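Local coordinates for foldase protein PrsA (Streptococcus pneumoniae, PDB 5TVL) that probably assists the folding of secreted proteins outside the cell membrane, as a lipoprotein with peptidyl-prolyl cis-trans isomerase activity, at residues A27-L32 with A264-F269. Residues are numbered along the deposited sequence; the frame is centred on the assembly and turned at random.
Sequences AQQVLL and AFQNIF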
loop_
_atom_site.group_PDB
_atom_site.type_symbol
_atom_site.label_atom_id
_atom_site.label_comp_id
_atom_site.label_asym_id
_atom_site.label_seq_id
_atom_site.Cartn_x
_atom_site.Cartn_y
_atom_site.Cartn_z
ATOM N N ALA A 27 -19.156 -20.270 2.705
ATOM C CA ALA A 27 -19.030 -21.584 2.069
ATOM C C ALA A 27 -18.789 -21.494 0.557
ATOM O O ALA A 27 -18.052 -22.302 -0.007
ATOM C CB ALA A 27 -20.267 -22.425 2.351
ATOM N N GLN A 28 -19.406 -20.514 -0.095
ATOM C CA GLN A 28 -19.165 -20.283 -1.520
ATOM C C GLN A 28 -17.717 -19.854 -1.801
ATOM O O GLN A 28 -17.163 -20.193 -2.845
ATOM C CB GLN A 28 -20.151 -19.251 -2.070
ATOM C CG GLN A 28 -21.591 -19.745 -2.082
ATOM C CD GLN A 28 -22.600 -18.659 -2.396
ATOM O OE1 GLN A 28 -22.262 -17.478 -2.486
ATOM N NE2 GLN A 28 -23.855 -19.058 -2.564
ATOM N N GLN A 29 -17.123 -19.116 -0.862
ATOM C CA GLN A 29 -15.706 -18.737 -0.919
ATOM C C GLN A 29 -14.779 -19.956 -0.771
ATOM O O GLN A 29 -13.700 -19.993 -1.367
ATOM C CB GLN A 29 -15.393 -17.692 0.169
ATOM C CG GLN A 29 -14.076 -16.939 -0.005
ATOM C CD GLN A 29 -14.044 -16.019 -1.228
ATOM O OE1 GLN A 29 -15.040 -15.371 -1.566
ATOM N NE2 GLN A 29 -12.890 -15.954 -1.890
ATOM N N VAL A 30 -15.196 -20.939 0.028
ATOM C CA VAL A 30 -14.433 -22.178 0.209
ATOM C C VAL A 30 -14.346 -23.002 -1.083
ATOM O O VAL A 30 -13.285 -23.553 -1.378
ATOM C CB VAL A 30 -14.990 -23.024 1.383
ATOM C CG1 VAL A 30 -14.411 -24.435 1.401
ATOM C CG2 VAL A 30 -14.694 -22.324 2.704
ATOM N N LEU A 31 -15.439 -23.090 -1.844
ATOM C CA LEU A 31 -15.407 -23.785 -3.140
ATOM C C LEU A 31 -14.550 -23.025 -4.150
ATOM O O LEU A 31 -13.838 -23.641 -4.952
ATOM C CB LEU A 31 -16.809 -23.979 -3.718
ATOM C CG LEU A 31 -16.890 -24.896 -4.949
ATOM C CD1 LEU A 31 -16.676 -26.352 -4.564
ATOM C CD2 LEU A 31 -18.225 -24.727 -5.655
ATOM N N LEU A 32 -14.641 -21.696 -4.115
ATOM C CA LEU A 32 -13.817 -20.833 -4.955
ATOM C C LEU A 32 -12.334 -21.030 -4.656
ATOM O O LEU A 32 -11.524 -21.109 -5.577
ATOM C CB LEU A 32 -14.197 -19.368 -4.749
ATOM C CG LEU A 32 -13.472 -18.318 -5.600
ATOM C CD1 LEU A 32 -13.780 -18.534 -7.076
ATOM C CD2 LEU A 32 -13.862 -16.910 -5.157
ATOM N N ALA A 264 -25.933 -22.540 -7.435
ATOM C CA ALA A 264 -25.676 -21.750 -6.222
ATOM C C ALA A 264 -24.331 -21.014 -6.224
ATOM O O ALA A 264 -24.236 -19.913 -5.681
ATOM C CB ALA A 264 -25.779 -22.636 -4.987
ATOM N N PHE A 265 -23.310 -21.617 -6.834
ATOM C CA PHE A 265 -21.964 -21.028 -6.876
ATOM C C PHE A 265 -21.670 -20.160 -8.106
ATOM O O PHE A 265 -20.598 -19.565 -8.180
ATOM C CB PHE A 265 -20.911 -22.132 -6.759
ATOM C CG PHE A 265 -21.079 -22.995 -5.542
ATOM C CD1 PHE A 265 -20.589 -22.585 -4.305
ATOM C CD2 PHE A 265 -21.737 -24.212 -5.628
ATOM C CE1 PHE A 265 -20.752 -23.381 -3.177
ATOM C CE2 PHE A 265 -21.903 -25.013 -4.504
ATOM C CZ PHE A 265 -21.412 -24.596 -3.276
ATOM N N GLN A 266 -22.614 -20.061 -9.048
ATOM C CA GLN A 266 -22.389 -19.376 -10.336
ATOM C C GLN A 266 -21.971 -17.904 -10.205
ATOM O O GLN A 266 -21.119 -17.435 -10.964
ATOM C CB GLN A 266 -23.644 -19.482 -11.222
ATOM C CG GLN A 266 -23.478 -19.012 -12.667
ATOM C CD GLN A 266 -22.475 -19.839 -13.454
ATOM O OE1 GLN A 266 -22.483 -21.068 -13.395
ATOM N NE2 GLN A 266 -21.607 -19.166 -14.202
ATOM N N ASN A 267 -22.564 -17.192 -9.245
ATOM C CA ASN A 267 -22.295 -15.757 -9.046
ATOM C C ASN A 267 -20.900 -15.451 -8.490
ATOM O O ASN A 267 -20.301 -14.443 -8.878
ATOM C CB ASN A 267 -23.356 -15.112 -8.138
ATOM C CG ASN A 267 -24.737 -15.055 -8.780
ATOM O OD1 ASN A 267 -24.901 -15.309 -9.976
ATOM N ND2 ASN A 267 -25.741 -14.711 -7.979
ATOM N N ILE A 268 -20.383 -16.301 -7.598
ATOM C CA ILE A 268 -19.048 -16.075 -7.014
ATOM C C ILE A 268 -17.913 -16.331 -8.020
ATOM O O ILE A 268 -16.814 -15.806 -7.852
ATOM C CB ILE A 268 -18.830 -16.875 -5.696
ATOM C CG1 ILE A 268 -17.832 -16.145 -4.787
ATOM C CG2 ILE A 268 -18.367 -18.307 -5.955
ATOM C CD1 ILE A 268 -17.673 -16.770 -3.416
ATOM N N PHE A 269 -18.192 -17.140 -9.044
ATOM C CA PHE A 269 -17.264 -17.361 -10.165
ATOM C C PHE A 269 -17.366 -16.312 -11.284
ATOM O O PHE A 269 -16.484 -16.257 -12.138
ATOM C CB PHE A 269 -17.458 -18.766 -10.766
ATOM C CG PHE A 269 -16.807 -19.863 -9.970
ATOM C CD1 PHE A 269 -15.472 -20.198 -10.183
ATOM C CD2 PHE A 269 -17.528 -20.571 -9.011
ATOM C CE1 PHE A 269 -14.869 -21.211 -9.452
ATOM C CE2 PHE A 269 -16.933 -21.584 -8.277
ATOM C CZ PHE A 269 -15.604 -21.904 -8.499
#
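One face of the Phe265 ring carries Leu31 CD2, a CH-pi contact centred on the ring and 14° off its normal, with CD2 3.4 Å from the centroid. Along the edge of the same ring, close to its plane, lie Gln28 CA and the carbonyl oxygen of Ala27. The Phe269 ring receives Leu32 CD1 on one face, offset toward the rim and 4.0 Å from the centroid, with the carbonyl oxygen of Phe265 at its edge. The same Leu31 CD2 lies only loosely beside this ring, 4.3 Å from Phe269 CE2. Ile268 reaches across to the helix backbone: with CG1 anti to the backbone N (chi1 -152°) and the chain extended beyond it, CD1 comes within 3.5 Å of Gln28 C and touches Gln29 OE1, and CG1 meets Leu32 CD2 at 4.1 Å. Gln28 lays its CG obliquely against Phe265 CD1 at 3.7 Å, its amide plane turned 67° from the ring. Its NE2 is 3.3 Å from Ala264 O, at an angle too poor for a hydrogen bond, and instead donates one to Lys22 O. No hydrogen bond joins the segments; the largely buried contact is mainly van der Waals packing, to which Gln28 adds its aliphatic part. Segment 264-269 lies on the first turns of helix 25-44, bringing N- and C-terminal parts together, consistent with a PrsA foldase domain built from both ends of the chain. Phe17 of a second subunit meets Phe265 edge-to-face, and Glu107 of a third packs on Ile268. Val260 of strand 259-260 packs on both phenylalanines, and Tyr18 of helix 14-21 touches Phe265.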